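Local coordinates for rhamnose ABC transporter, rhamnose-binding protein (Actinomyces odontolyticus ATCC 17982, PDB 5BQ3) that probably binds a sugar, perhaps rhamnose, outside the membrane and delivers it to an ABC transporter for uptake, at residues A[42-47]-A[269-274]; A[127-132]-A[314-319]; A[133-138]-A[171-176]; A[294-299]-A[306-311]. One frame throughout, in Å; residues are numbered along the deposited sequence.

Contact 1. Residues A[42-47]-A[269-274]; sequences SDVMLG and WDPAQL
With CG anti to the backbone N in both residues (chi1 175° in Met45, 176° in Leu274), these two side chains lie side by side and point the same way. Met45, built as selenomethionine, brings SE to 3.6 Å from Leu274 CD2. Both also rest on Phe116 of strand 112-116, so a long, flexible, unbranched methionine side chain (here with selenium for sulphur) and a branched leucine suit the buried strip between helices and sheet. A step away Val44 uses one methyl: CG1 is 3.8 Å from Pro271 CG, where the two side chains cross obliquely, and 4.0 Å from Ala272 CB. The proline has no N-H to offer, which costs nothing at the first turn of a helix, and its ring supplies a stiff apolar surface; Pro271 CB meets Met45 CB at 3.9 Å. Ala272, with a single methyl, lets the backbones come together, and its CA stands 4.2 Å from Met45 CA. Two CA-H...O contacts accompany this nearness, Met45 CA to Pro271 O (3.2 Å) and Ala272 CA to Val44 O (3.5 Å), while no hydrogen bond joins the segments. Asp270 occupies the N-cap, where OD1 accepts a weak bond from Ala272 N. Two helices packed side by side on one face of a parallel sheet, here brought close at Ala272, fit the Rossmann-like lobe of type I periplasmic binding proteins.

Contact 2. Residues A[127-132]-A[314-319]; sequences LFINQV and VVVGDP
Phe128, whose carbonyl O takes the N-H of Val314 at 2.8 Å, turns its ring back over its own strand: Asn130 N lies 4.3 Å above one ring face, over its centre. That same amide is spent across the contact, Asn130 N giving its hydrogen to Val314 O at 2.8 Å. Val316 N then bonds Asn130 O (3.0 Å), and a weak bond from Gly317 N to Gln131 O follows. On the other side of the two strands Ile129 works with two branches. Its CD1, set by chi2 of -62°, rests 3.8 Å from Val314 CB with the side chains pointing the same way, whereas CG2 meets Val316 CG2 where the side chains cross at about a right angle. Beta-branched residues such as Ile129, Val314 and Val315 suit extended strands, and Ile129 also reaches Leu274 and Ala281 of helix 271-287. An alanine here would probably open a gap beneath that helix and take from Val314 CB and Val316 CG2 the methyls that meet them. Further on Val132 CG1 sits 3.8 Å from Pro319 CG, and Val132 also touches Trp269 and Val137. Both chains run on toward the second lobe, one into helix 134-149 and the other into strand 320-322. Neighbouring parallel strands at the margin of a six-stranded sheet, continued as side-by-side crossovers, are typical of the hinge between the lobes of type I periplasmic binding proteins.

Contact 3. Residues A[133-138]-A[171-176]; sequences ESKQVA and IKFMED
Lys135 NZ forms a salt bridge with Glu177, one turn beyond the Phe173 ring over which the lysine's aliphatic part lies, so its charge and its stem both engage helix 165-180. Lys135 CB stands 3.9 Å from the centroid of the Phe173 ring, only 8° off the ring normal, a CH-pi contact over the face. CG, anti to the backbone N, carries the chain onward above the ring margin, 3.7 Å from Phe173 CD1, and the two side chains cross at about a right angle. Ser134 comes in at the edge, near the ring plane, with OG 3.7 Å from Phe173 CE2. Deeper in, Ala138 is small enough to let the helices approach: its CB meets Phe173 CB at 3.6 Å and Met174 CG at 3.8 Å. Asp176 is bridged to Lys172 within its own helix (Lys172 NZ to Asp176 OD1 3.5 Å), which probably offsets its charge. The axes of the short helical segments 134-138 and 171-176 come within 8.4 Å and cross at -60°. Two successive helices, linked through strand 153-159 and packed through an alanine and an aromatic ring, belong to the alternating helix-and-strand pattern of a Rossmann-like lobe.

Contact 4. Residues A[294-299]-A[306-311]; sequences VGEKFT and RTIGEN
Lys297 runs past Thr307 from CB outward. CB lies 3.9 Å from Arg306 O, CG comes to 3.4 Å from Thr307 OG1, and CD and CE continue beside that same hydroxyl oxygen; the bend at chi3 turns CE aside, and NZ beyond it forms a salt bridge with Glu305. Long and charged, the lysine suits an exposed face, and the beta-branched threonine beside it suits an extended strand. Phe298 points to the opposite, buried face. Its CG stands between the backbone N and the carbonyl carbon (chi1 71°), and the ring takes Arg306 CB over one face, 4.2 Å from the centroid and 28° off the normal. These residues form an antiparallel beta hairpin, strands 297-299 and 305-307, laid against helix 271-287 and strand 313-315 of the lobe with the six-stranded sheet: Lys297 and Thr307 are a non-hydrogen-bonded pair, Phe298 and Arg306 a hydrogen-bonded one, with Arg306 N to Phe298 O at 2.9 Å. The Phe298 ring also touches Val277, Ala281 and Ala284 of helix 271-287, and an alanine here would probably open a gap between hairpin and helix and strip Arg306 CB of its aromatic cover. The guanidinium of Arg306 leads away from the ring to Leu303 O through NH1 and, weakly, to Val316 O through NH2. The pairing continues with Ile308 N to Glu296 O (2.9 Å) and Gly295 N to Ile308 O (2.8 Å). Ile308 CD1 packs 3.7 Å from Glu296 CB, while the carboxylate of Glu296 accepts from the N-H groups of Glu293 and Gly292. Val294 CG2 rests 3.4 Å from Gly309 O.

Contact 2 is the hub: its centre lies 12 Å from that of contact 1, 15 Å from that of contact 3 and 11 Å from that of contact 4, and it touches all three, whereas the centres of those three lie 21 to 23 Å apart and they do not touch. Contacts 1, 2 and 4 gather round the six-stranded parallel sheet and helix 271-287; contact 3 belongs to the lobe of the four-stranded sheet. Along the chain contact 3 is nested within the loops closed by contacts 1 and 2, contact 4 within that of contact 2, and contacts 1 and 2 alternate. The lobe of the six-stranded sheet is thus built from separated pieces of chain, consistent with a two-lobed binding protein that closes about a hinge.

Contact 1. Residues A[42-47]-A[269-274]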
loop_
_atom_site.group_PDB
_atom_site.type_symbol
_atom_site.label_atom_id
_atom_site.label_comp_id
_atom_site.label_asym_id
_atom_site.label_seq_id
_atom_site.Cartn_x
_atom_site.Cartn_y
_atom_site.Cartn_z
ATOM N N SER A 42 9.717 1.279 3.625
ATOM C CA SER A 42 9.461 0.280 4.664
ATOM C C SER A 42 9.847 0.804 6.061
ATOM O O SER A 42 9.188 0.452 7.039
ATOM C CB SER A 42 10.218 -1.004 4.350
ATOM O OG SER A 42 9.670 -2.117 5.033
ATOM N N ASP A 43 10.889 1.661 6.146
ATOM C CA ASP A 43 11.376 2.254 7.395
ATOM C C ASP A 43 10.394 3.296 7.965
ATOM O O ASP A 43 10.369 3.497 9.182
ATOM C CB ASP A 43 12.772 2.875 7.202
ATOM C CG ASP A 43 13.927 1.876 7.147
ATOM O OD1 ASP A 43 13.662 0.650 7.177
ATOM O OD2 ASP A 43 15.095 2.321 7.067
ATOM N N VAL A 44 9.587 3.941 7.097
ATOM C CA VAL A 44 8.552 4.913 7.486
ATOM C C VAL A 44 7.418 4.137 8.188
ATOM O O VAL A 44 6.907 4.590 9.211
ATOM C CB VAL A 44 8.045 5.748 6.275
ATOM C CG1 VAL A 44 6.905 6.682 6.673
ATOM C CG2 VAL A 44 9.181 6.545 5.645
HETATM N N MSE A 45 7.072 2.946 7.648
HETATM C CA MSE A 45 6.067 2.020 8.178
HETATM C C MSE A 45 6.521 1.492 9.548
HETATM O O MSE A 45 5.715 1.457 10.479
HETATM C CB MSE A 45 5.835 0.872 7.173
HETATM C CG MSE A 45 4.884 -0.228 7.657
HETATM SE SE MSE A 45 4.951 -1.852 6.554
HETATM C CE MSE A 45 6.811 -2.401 6.874
ATOM N N LEU A 46 7.817 1.116 9.673
ATOM C CA LEU A 46 8.411 0.631 10.928
ATOM C C LEU A 46 8.437 1.742 11.985
ATOM O O LEU A 46 8.135 1.479 13.152
ATOM C CB LEU A 46 9.835 0.081 10.713
ATOM C CG LEU A 46 9.995 -1.151 9.819
ATOM C CD1 LEU A 46 11.421 -1.259 9.306
ATOM C CD2 LEU A 46 9.605 -2.421 10.538
ATOM N N GLY A 47 8.772 2.964 11.553
ATOM C CA GLY A 47 8.822 4.156 12.393
ATOM C C GLY A 47 7.495 4.482 13.051
ATOM O O GLY A 47 7.464 4.872 14.220
ATOM N N TRP A 269 -0.553 6.137 -0.218
ATOM C CA TRP A 269 -0.936 5.935 1.183
ATOM C C TRP A 269 0.214 6.327 2.092
ATOM O O TRP A 269 1.347 6.434 1.625
ATOM C CB TRP A 269 -1.336 4.462 1.434
ATOM C CG TRP A 269 -0.433 3.469 0.758
ATOM C CD1 TRP A 269 0.776 3.023 1.204
ATOM C CD2 TRP A 269 -0.645 2.850 -0.519
ATOM N NE1 TRP A 269 1.329 2.159 0.288
ATOM C CE2 TRP A 269 0.475 2.031 -0.778
ATOM C CE3 TRP A 269 -1.680 2.903 -1.471
ATOM C CZ2 TRP A 269 0.593 1.271 -1.948
ATOM C CZ3 TRP A 269 -1.562 2.153 -2.631
ATOM C CH2 TRP A 269 -0.439 1.347 -2.859
ATOM N N ASP A 270 -0.071 6.553 3.377
ATOM C CA ASP A 270 0.946 6.873 4.375
ATOM C C ASP A 270 1.389 5.551 5.028
ATOM O O ASP A 270 0.588 4.961 5.763
ATOM C CB ASP A 270 0.398 7.880 5.411
ATOM C CG ASP A 270 1.417 8.518 6.348
ATOM O OD1 ASP A 270 2.602 8.107 6.320
ATOM O OD2 ASP A 270 1.026 9.425 7.117
ATOM N N PRO A 271 2.620 5.036 4.749
ATOM C CA PRO A 271 3.032 3.751 5.352
ATOM C C PRO A 271 3.148 3.792 6.883
ATOM O O PRO A 271 2.983 2.749 7.513
ATOM C CB PRO A 271 4.384 3.448 4.695
ATOM C CG PRO A 271 4.856 4.721 4.145
ATOM C CD PRO A 271 3.673 5.581 3.867
ATOM N N ALA A 272 3.386 4.986 7.476
ATOM C CA ALA A 272 3.484 5.204 8.924
ATOM C C ALA A 272 2.170 4.851 9.640
ATOM O O ALA A 272 2.207 4.343 10.766
ATOM C CB ALA A 272 3.856 6.649 9.210
ATOM N N GLN A 273 1.017 5.116 8.984
ATOM C CA GLN A 273 -0.320 4.816 9.504
ATOM C C GLN A 273 -0.557 3.303 9.573
ATOM O O GLN A 273 -1.243 2.837 10.483
ATOM C CB GLN A 273 -1.399 5.469 8.632
ATOM C CG GLN A 273 -1.461 6.991 8.725
ATOM C CD GLN A 273 -2.599 7.576 7.920
ATOM O OE1 GLN A 273 -2.878 7.178 6.782
ATOM N NE2 GLN A 273 -3.262 8.568 8.485
ATOM N N LEU A 274 0.003 2.543 8.609
ATOM C CA LEU A 274 -0.116 1.089 8.531
ATOM C C LEU A 274 0.574 0.416 9.731
ATOM O O LEU A 274 -0.023 -0.464 10.351
ATOM C CB LEU A 274 0.462 0.575 7.198
ATOM C CG LEU A 274 0.510 -0.937 6.989
ATOM C CD1 LEU A 274 -0.861 -1.494 6.658
ATOM C CD2 LEU A 274 1.477 -1.281 5.903
#

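Contact 2. Residues A[127-132]-A[314-319]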
loop_
_atom_site.group_PDB
_atom_site.type_symbol
_atom_site.label_atom_id
_atom_site.label_comp_id
_atom_site.label_asym_id
_atom_site.label_seq_id
_atom_site.Cartn_x
_atom_site.Cartn_y
_atom_site.Cartn_z
ATOM N N LEU A 127 -4.517 -11.662 12.516
ATOM C CA LEU A 127 -5.057 -10.456 11.880
ATOM C C LEU A 127 -4.156 -9.964 10.748
ATOM O O LEU A 127 -2.935 -10.105 10.826
ATOM C CB LEU A 127 -5.167 -9.350 12.958
ATOM C CG LEU A 127 -6.461 -8.537 13.066
ATOM C CD1 LEU A 127 -7.663 -9.415 13.400
ATOM C CD2 LEU A 127 -6.332 -7.496 14.149
ATOM N N PHE A 128 -4.761 -9.360 9.704
ATOM C CA PHE A 128 -4.048 -8.737 8.584
ATOM C C PHE A 128 -4.447 -7.256 8.492
ATOM O O PHE A 128 -5.634 -6.937 8.532
ATOM C CB PHE A 128 -4.285 -9.468 7.245
ATOM C CG PHE A 128 -3.756 -8.761 6.009
ATOM C CD1 PHE A 128 -2.413 -8.404 5.907
ATOM C CD2 PHE A 128 -4.598 -8.465 4.943
ATOM C CE1 PHE A 128 -1.934 -7.731 4.776
ATOM C CE2 PHE A 128 -4.113 -7.802 3.809
ATOM C CZ PHE A 128 -2.784 -7.448 3.731
ATOM N N ILE A 129 -3.448 -6.360 8.395
ATOM C CA ILE A 129 -3.649 -4.916 8.280
ATOM C C ILE A 129 -3.311 -4.502 6.852
ATOM O O ILE A 129 -2.147 -4.560 6.445
ATOM C CB ILE A 129 -2.842 -4.094 9.339
ATOM C CG1 ILE A 129 -2.871 -4.733 10.765
ATOM C CG2 ILE A 129 -3.288 -2.620 9.365
ATOM C CD1 ILE A 129 -4.256 -4.876 11.484
ATOM N N ASN A 130 -4.338 -4.120 6.083
ATOM C CA ASN A 130 -4.172 -3.672 4.705
ATOM C C ASN A 130 -4.212 -2.149 4.653
ATOM O O ASN A 130 -5.033 -1.532 5.336
ATOM C CB ASN A 130 -5.252 -4.280 3.807
ATOM C CG ASN A 130 -4.891 -4.422 2.341
ATOM O OD1 ASN A 130 -3.791 -4.080 1.875
ATOM N ND2 ASN A 130 -5.821 -4.968 1.581
ATOM N N GLN A 131 -3.310 -1.547 3.863
ATOM C CA GLN A 131 -3.206 -0.093 3.684
ATOM C C GLN A 131 -4.497 0.480 3.126
ATOM O O GLN A 131 -5.066 1.411 3.694
ATOM C CB GLN A 131 -2.050 0.273 2.723
ATOM C CG GLN A 131 -0.712 -0.386 3.013
ATOM C CD GLN A 131 -0.469 -1.584 2.131
ATOM O OE1 GLN A 131 -1.169 -2.603 2.205
ATOM N NE2 GLN A 131 0.551 -1.493 1.289
ATOM N N VAL A 132 -4.947 -0.089 1.996
ATOM C CA VAL A 132 -6.104 0.335 1.206
ATOM C C VAL A 132 -6.889 -0.876 0.678
ATOM O O VAL A 132 -6.311 -1.945 0.479
ATOM C CB VAL A 132 -5.631 1.238 0.019
ATOM C CG1 VAL A 132 -5.238 2.632 0.498
ATOM C CG2 VAL A 132 -4.477 0.600 -0.753
ATOM N N VAL A 314 -8.189 -5.804 8.369
ATOM C CA VAL A 314 -8.430 -4.441 8.859
ATOM C C VAL A 314 -7.870 -3.461 7.816
ATOM O O VAL A 314 -6.711 -3.594 7.422
ATOM C CB VAL A 314 -7.811 -4.204 10.269
ATOM C CG1 VAL A 314 -8.084 -2.787 10.768
ATOM C CG2 VAL A 314 -8.301 -5.239 11.282
ATOM N N VAL A 315 -8.688 -2.501 7.352
ATOM C CA VAL A 315 -8.258 -1.501 6.366
ATOM C C VAL A 315 -7.928 -0.198 7.116
ATOM O O VAL A 315 -8.744 0.285 7.906
ATOM C CB VAL A 315 -9.296 -1.292 5.221
ATOM C CG1 VAL A 315 -8.831 -0.232 4.228
ATOM C CG2 VAL A 315 -9.590 -2.599 4.492
ATOM N N VAL A 316 -6.720 0.354 6.869
ATOM C CA VAL A 316 -6.217 1.595 7.477
ATOM C C VAL A 316 -7.123 2.779 7.065
ATOM O O VAL A 316 -7.525 3.562 7.926
ATOM C CB VAL A 316 -4.719 1.856 7.135
ATOM C CG1 VAL A 316 -4.225 3.171 7.736
ATOM C CG2 VAL A 316 -3.839 0.704 7.604
ATOM N N GLY A 317 -7.454 2.871 5.777
ATOM C CA GLY A 317 -8.323 3.924 5.264
ATOM C C GLY A 317 -8.326 4.066 3.758
ATOM O O GLY A 317 -7.833 3.188 3.044
ATOM N N ASP A 318 -8.899 5.179 3.267
ATOM C CA ASP A 318 -8.979 5.497 1.840
ATOM C C ASP A 318 -7.609 5.971 1.330
ATOM O O ASP A 318 -6.845 6.531 2.125
ATOM C CB ASP A 318 -10.057 6.571 1.574
ATOM C CG ASP A 318 -11.490 6.178 1.910
ATOM O OD1 ASP A 318 -11.834 4.982 1.766
ATOM O OD2 ASP A 318 -12.286 7.077 2.253
ATOM N N PRO A 319 -7.255 5.760 0.032
ATOM C CA PRO A 319 -5.938 6.221 -0.450
ATOM C C PRO A 319 -5.711 7.722 -0.242
ATOM O O PRO A 319 -6.648 8.519 -0.367
ATOM C CB PRO A 319 -5.956 5.866 -1.943
ATOM C CG PRO A 319 -6.967 4.794 -2.073
ATOM C CD PRO A 319 -8.014 5.095 -1.048
#

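Contact 3. Residues A[133-138]-A[171-176]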
loop_
_atom_site.group_PDB
_atom_site.type_symbol
_atom_site.label_atom_id
_atom_site.label_comp_id
_atom_site.label_asym_id
_atom_site.label_seq_id
_atom_site.Cartn_x
_atom_site.Cartn_y
_atom_site.Cartn_z
ATOM N N GLU A 133 -8.197 -0.688 0.429
ATOM C CA GLU A 133 -9.097 -1.684 -0.162
ATOM C C GLU A 133 -8.987 -1.541 -1.698
ATOM O O GLU A 133 -8.946 -0.417 -2.206
ATOM C CB GLU A 133 -10.541 -1.490 0.375
ATOM C CG GLU A 133 -11.682 -2.064 -0.461
ATOM C CD GLU A 133 -11.751 -3.571 -0.629
ATOM O OE1 GLU A 133 -11.473 -4.300 0.352
ATOM O OE2 GLU A 133 -12.128 -4.024 -1.736
ATOM N N SER A 134 -8.902 -2.680 -2.416
ATOM C CA SER A 134 -8.714 -2.789 -3.868
ATOM C C SER A 134 -9.695 -1.931 -4.691
ATOM O O SER A 134 -9.242 -1.149 -5.526
ATOM C CB SER A 134 -8.816 -4.246 -4.304
ATOM O OG SER A 134 -8.097 -4.471 -5.504
ATOM N N LYS A 135 -11.017 -2.053 -4.441
ATOM C CA LYS A 135 -12.059 -1.297 -5.151
ATOM C C LYS A 135 -11.953 0.219 -4.880
ATOM O O LYS A 135 -12.316 1.016 -5.748
ATOM C CB LYS A 135 -13.456 -1.814 -4.764
ATOM C CG LYS A 135 -14.578 -1.370 -5.702
ATOM C CD LYS A 135 -15.948 -1.746 -5.158
ATOM C CE LYS A 135 -17.077 -1.012 -5.844
ATOM N NZ LYS A 135 -17.353 -1.547 -7.204
ATOM N N GLN A 136 -11.451 0.612 -3.693
ATOM C CA GLN A 136 -11.297 2.018 -3.320
ATOM C C GLN A 136 -10.143 2.666 -4.082
ATOM O O GLN A 136 -10.220 3.859 -4.375
ATOM C CB GLN A 136 -11.109 2.174 -1.803
ATOM C CG GLN A 136 -11.447 3.570 -1.263
ATOM C CD GLN A 136 -12.853 4.028 -1.571
ATOM O OE1 GLN A 136 -13.843 3.365 -1.247
ATOM N NE2 GLN A 136 -12.968 5.184 -2.205
ATOM N N VAL A 137 -9.091 1.889 -4.418
ATOM C CA VAL A 137 -7.938 2.378 -5.193
ATOM C C VAL A 137 -8.433 2.791 -6.589
ATOM O O VAL A 137 -8.121 3.887 -7.054
ATOM C CB VAL A 137 -6.790 1.330 -5.270
ATOM C CG1 VAL A 137 -5.642 1.815 -6.157
ATOM C CG2 VAL A 137 -6.273 0.980 -3.885
ATOM N N ALA A 138 -9.247 1.921 -7.214
ATOM C CA ALA A 138 -9.845 2.101 -8.528
ATOM C C ALA A 138 -10.765 3.313 -8.573
ATOM O O ALA A 138 -10.749 4.044 -9.563
ATOM C CB ALA A 138 -10.615 0.855 -8.905
ATOM N N ILE A 171 -7.552 -2.373 -12.383
ATOM C CA ILE A 171 -7.984 -2.096 -13.762
ATOM C C ILE A 171 -9.386 -2.701 -13.992
ATOM O O ILE A 171 -10.239 -2.022 -14.564
ATOM C CB ILE A 171 -6.935 -2.591 -14.807
ATOM C CG1 ILE A 171 -5.665 -1.707 -14.774
ATOM C CG2 ILE A 171 -7.516 -2.655 -16.235
ATOM C CD1 ILE A 171 -4.380 -2.373 -15.287
ATOM N N LYS A 172 -9.625 -3.951 -13.522
ATOM C CA LYS A 172 -10.917 -4.641 -13.656
ATOM C C LYS A 172 -12.026 -3.866 -12.922
ATOM O O LYS A 172 -13.097 -3.679 -13.499
ATOM C CB LYS A 172 -10.830 -6.100 -13.158
ATOM C CG LYS A 172 -12.131 -6.913 -13.243
ATOM C CD LYS A 172 -12.580 -7.228 -14.672
ATOM C CE LYS A 172 -13.985 -7.781 -14.694
ATOM N NZ LYS A 172 -14.539 -7.838 -16.072
ATOM N N PHE A 173 -11.761 -3.382 -11.686
ATOM C CA PHE A 173 -12.734 -2.584 -10.926
ATOM C C PHE A 173 -13.007 -1.263 -11.647
ATOM O O PHE A 173 -14.155 -0.821 -11.694
ATOM C CB PHE A 173 -12.261 -2.325 -9.482
ATOM C CG PHE A 173 -12.425 -3.458 -8.493
ATOM C CD1 PHE A 173 -13.686 -3.941 -8.164
ATOM C CD2 PHE A 173 -11.326 -3.983 -7.827
ATOM C CE1 PHE A 173 -13.837 -4.971 -7.229
ATOM C CE2 PHE A 173 -11.477 -5.011 -6.891
ATOM C CZ PHE A 173 -12.731 -5.498 -6.600
HETATM N N MSE A 174 -11.956 -0.664 -12.250
HETATM C CA MSE A 174 -12.038 0.574 -13.031
HETATM C C MSE A 174 -12.935 0.391 -14.257
HETATM O O MSE A 174 -13.833 1.203 -14.469
HETATM C CB MSE A 174 -10.640 1.037 -13.460
HETATM C CG MSE A 174 -9.968 1.939 -12.437
HETATM SE SE MSE A 174 -8.295 2.688 -13.080
HETATM C CE MSE A 174 -8.979 3.809 -14.535
ATOM N N GLU A 175 -12.722 -0.703 -15.025
ATOM C CA GLU A 175 -13.480 -1.058 -16.231
ATOM C C GLU A 175 -14.952 -1.342 -15.906
ATOM O O GLU A 175 -15.826 -0.961 -16.687
ATOM C CB GLU A 175 -12.847 -2.270 -16.939
ATOM C CG GLU A 175 -11.549 -1.942 -17.664
ATOM C CD GLU A 175 -10.841 -3.117 -18.309
ATOM O OE1 GLU A 175 -10.388 -4.024 -17.575
ATOM O OE2 GLU A 175 -10.702 -3.108 -19.555
ATOM N N ASP A 176 -15.221 -1.991 -14.758
ATOM C CA ASP A 176 -16.568 -2.315 -14.281
ATOM C C ASP A 176 -17.345 -1.050 -13.893
ATOM O O ASP A 176 -18.544 -0.967 -14.158
ATOM C CB ASP A 176 -16.505 -3.276 -13.074
ATOM C CG ASP A 176 -16.027 -4.690 -13.366
ATOM O OD1 ASP A 176 -16.158 -5.139 -14.532
ATOM O OD2 ASP A 176 -15.552 -5.363 -12.422
#

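Contact 4. Residues A[294-299]-A[306-311]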
loop_
_atom_site.group_PDB
_atom_site.type_symbol
_atom_site.label_atom_id
_atom_site.label_comp_id
_atom_site.label_asym_id
_atom_site.label_seq_id
_atom_site.Cartn_x
_atom_site.Cartn_y
_atom_site.Cartn_z
ATOM N N VAL A 294 -14.390 -11.574 13.030
ATOM C CA VAL A 294 -15.011 -10.664 12.062
ATOM C C VAL A 294 -16.154 -9.908 12.758
ATOM O O VAL A 294 -17.042 -10.532 13.344
ATOM C CB VAL A 294 -15.492 -11.426 10.790
ATOM C CG1 VAL A 294 -16.129 -10.478 9.775
ATOM C CG2 VAL A 294 -14.347 -12.212 10.144
ATOM N N GLY A 295 -16.087 -8.580 12.710
ATOM C CA GLY A 295 -17.078 -7.698 13.321
ATOM C C GLY A 295 -16.609 -6.974 14.568
ATOM O O GLY A 295 -17.233 -5.989 14.977
ATOM N N GLU A 296 -15.518 -7.464 15.193
ATOM C CA GLU A 296 -14.931 -6.881 16.403
ATOM C C GLU A 296 -14.288 -5.520 16.111
ATOM O O GLU A 296 -13.864 -5.263 14.983
ATOM C CB GLU A 296 -13.892 -7.829 17.026
ATOM C CG GLU A 296 -14.490 -9.008 17.775
ATOM C CD GLU A 296 -13.495 -9.820 18.583
ATOM O OE1 GLU A 296 -12.517 -10.330 17.990
ATOM O OE2 GLU A 296 -13.709 -9.967 19.808
ATOM N N LYS A 297 -14.222 -4.657 17.138
ATOM C CA LYS A 297 -13.660 -3.310 17.042
ATOM C C LYS A 297 -12.544 -3.082 18.053
ATOM O O LYS A 297 -12.622 -3.561 19.188
ATOM C CB LYS A 297 -14.752 -2.254 17.244
ATOM C CG LYS A 297 -15.697 -2.101 16.061
ATOM C CD LYS A 297 -16.757 -1.041 16.319
ATOM C CE LYS A 297 -16.286 0.351 15.995
ATOM N NZ LYS A 297 -17.137 1.367 16.664
ATOM N N PHE A 298 -11.518 -2.318 17.639
ATOM C CA PHE A 298 -10.366 -1.949 18.463
ATOM C C PHE A 298 -9.982 -0.487 18.206
ATOM O O PHE A 298 -10.181 0.011 17.097
ATOM C CB PHE A 298 -9.172 -2.896 18.210
ATOM C CG PHE A 298 -8.475 -2.763 16.874
ATOM C CD1 PHE A 298 -8.959 -3.422 15.751
ATOM C CD2 PHE A 298 -7.311 -2.013 16.750
ATOM C CE1 PHE A 298 -8.310 -3.303 14.521
ATOM C CE2 PHE A 298 -6.669 -1.887 15.517
ATOM C CZ PHE A 298 -7.168 -2.539 14.414
ATOM N N THR A 299 -9.434 0.193 19.228
ATOM C CA THR A 299 -9.001 1.587 19.121
ATOM C C THR A 299 -7.549 1.614 18.624
ATOM O O THR A 299 -6.680 0.948 19.191
ATOM C CB THR A 299 -9.197 2.331 20.458
ATOM O OG1 THR A 299 -10.512 2.074 20.951
ATOM C CG2 THR A 299 -8.996 3.836 20.326
ATOM N N ARG A 306 -11.273 0.940 14.574
ATOM C CA ARG A 306 -11.241 0.144 13.340
ATOM C C ARG A 306 -12.001 -1.165 13.541
ATOM O O ARG A 306 -11.965 -1.726 14.636
ATOM C CB ARG A 306 -9.794 -0.153 12.889
ATOM C CG ARG A 306 -8.984 1.050 12.399
ATOM C CD ARG A 306 -9.515 1.670 11.111
ATOM N NE ARG A 306 -8.603 2.682 10.570
ATOM C CZ ARG A 306 -8.544 3.947 10.978
ATOM N NH1 ARG A 306 -9.338 4.379 11.947
ATOM N NH2 ARG A 306 -7.684 4.788 10.421
ATOM N N THR A 307 -12.672 -1.656 12.487
ATOM C CA THR A 307 -13.440 -2.904 12.522
ATOM C C THR A 307 -12.694 -4.005 11.748
ATOM O O THR A 307 -12.125 -3.741 10.685
ATOM C CB THR A 307 -14.869 -2.674 11.968
ATOM O OG1 THR A 307 -15.503 -1.646 12.724
ATOM C CG2 THR A 307 -15.748 -3.923 12.029
ATOM N N ILE A 308 -12.710 -5.237 12.292
ATOM C CA ILE A 308 -12.122 -6.417 11.660
ATOM C C ILE A 308 -13.146 -6.921 10.637
ATOM O O ILE A 308 -14.255 -7.313 11.011
ATOM C CB ILE A 308 -11.710 -7.501 12.703
ATOM C CG1 ILE A 308 -10.676 -6.949 13.707
ATOM C CG2 ILE A 308 -11.186 -8.769 12.011
ATOM C CD1 ILE A 308 -10.710 -7.576 15.072
ATOM N N GLY A 309 -12.777 -6.853 9.364
ATOM C CA GLY A 309 -13.626 -7.278 8.258
ATOM C C GLY A 309 -13.461 -8.741 7.907
ATOM O O GLY A 309 -12.932 -9.518 8.706
ATOM N N GLU A 310 -13.920 -9.121 6.702
ATOM C CA GLU A 310 -13.848 -10.491 6.183
ATOM C C GLU A 310 -12.382 -10.920 5.983
ATOM O O GLU A 310 -11.534 -10.090 5.645
ATOM C CB GLU A 310 -14.666 -10.654 4.880
ATOM C CG GLU A 310 -14.270 -9.735 3.729
ATOM C CD GLU A 310 -15.023 -8.418 3.648
ATOM O OE1 GLU A 310 -14.858 -7.574 4.560
ATOM O OE2 GLU A 310 -15.749 -8.213 2.647
ATOM N N ASN A 311 -12.104 -12.221 6.231
ATOM C CA ASN A 311 -10.790 -12.881 6.152
ATOM C C ASN A 311 -9.796 -12.235 7.156
ATOM O O ASN A 311 -8.602 -12.109 6.862
ATOM C CB ASN A 311 -10.245 -12.880 4.702
ATOM C CG ASN A 311 -9.146 -13.882 4.433
ATOM O OD1 ASN A 311 -9.292 -15.091 4.664
ATOM N ND2 ASN A 311 -8.026 -13.402 3.910
#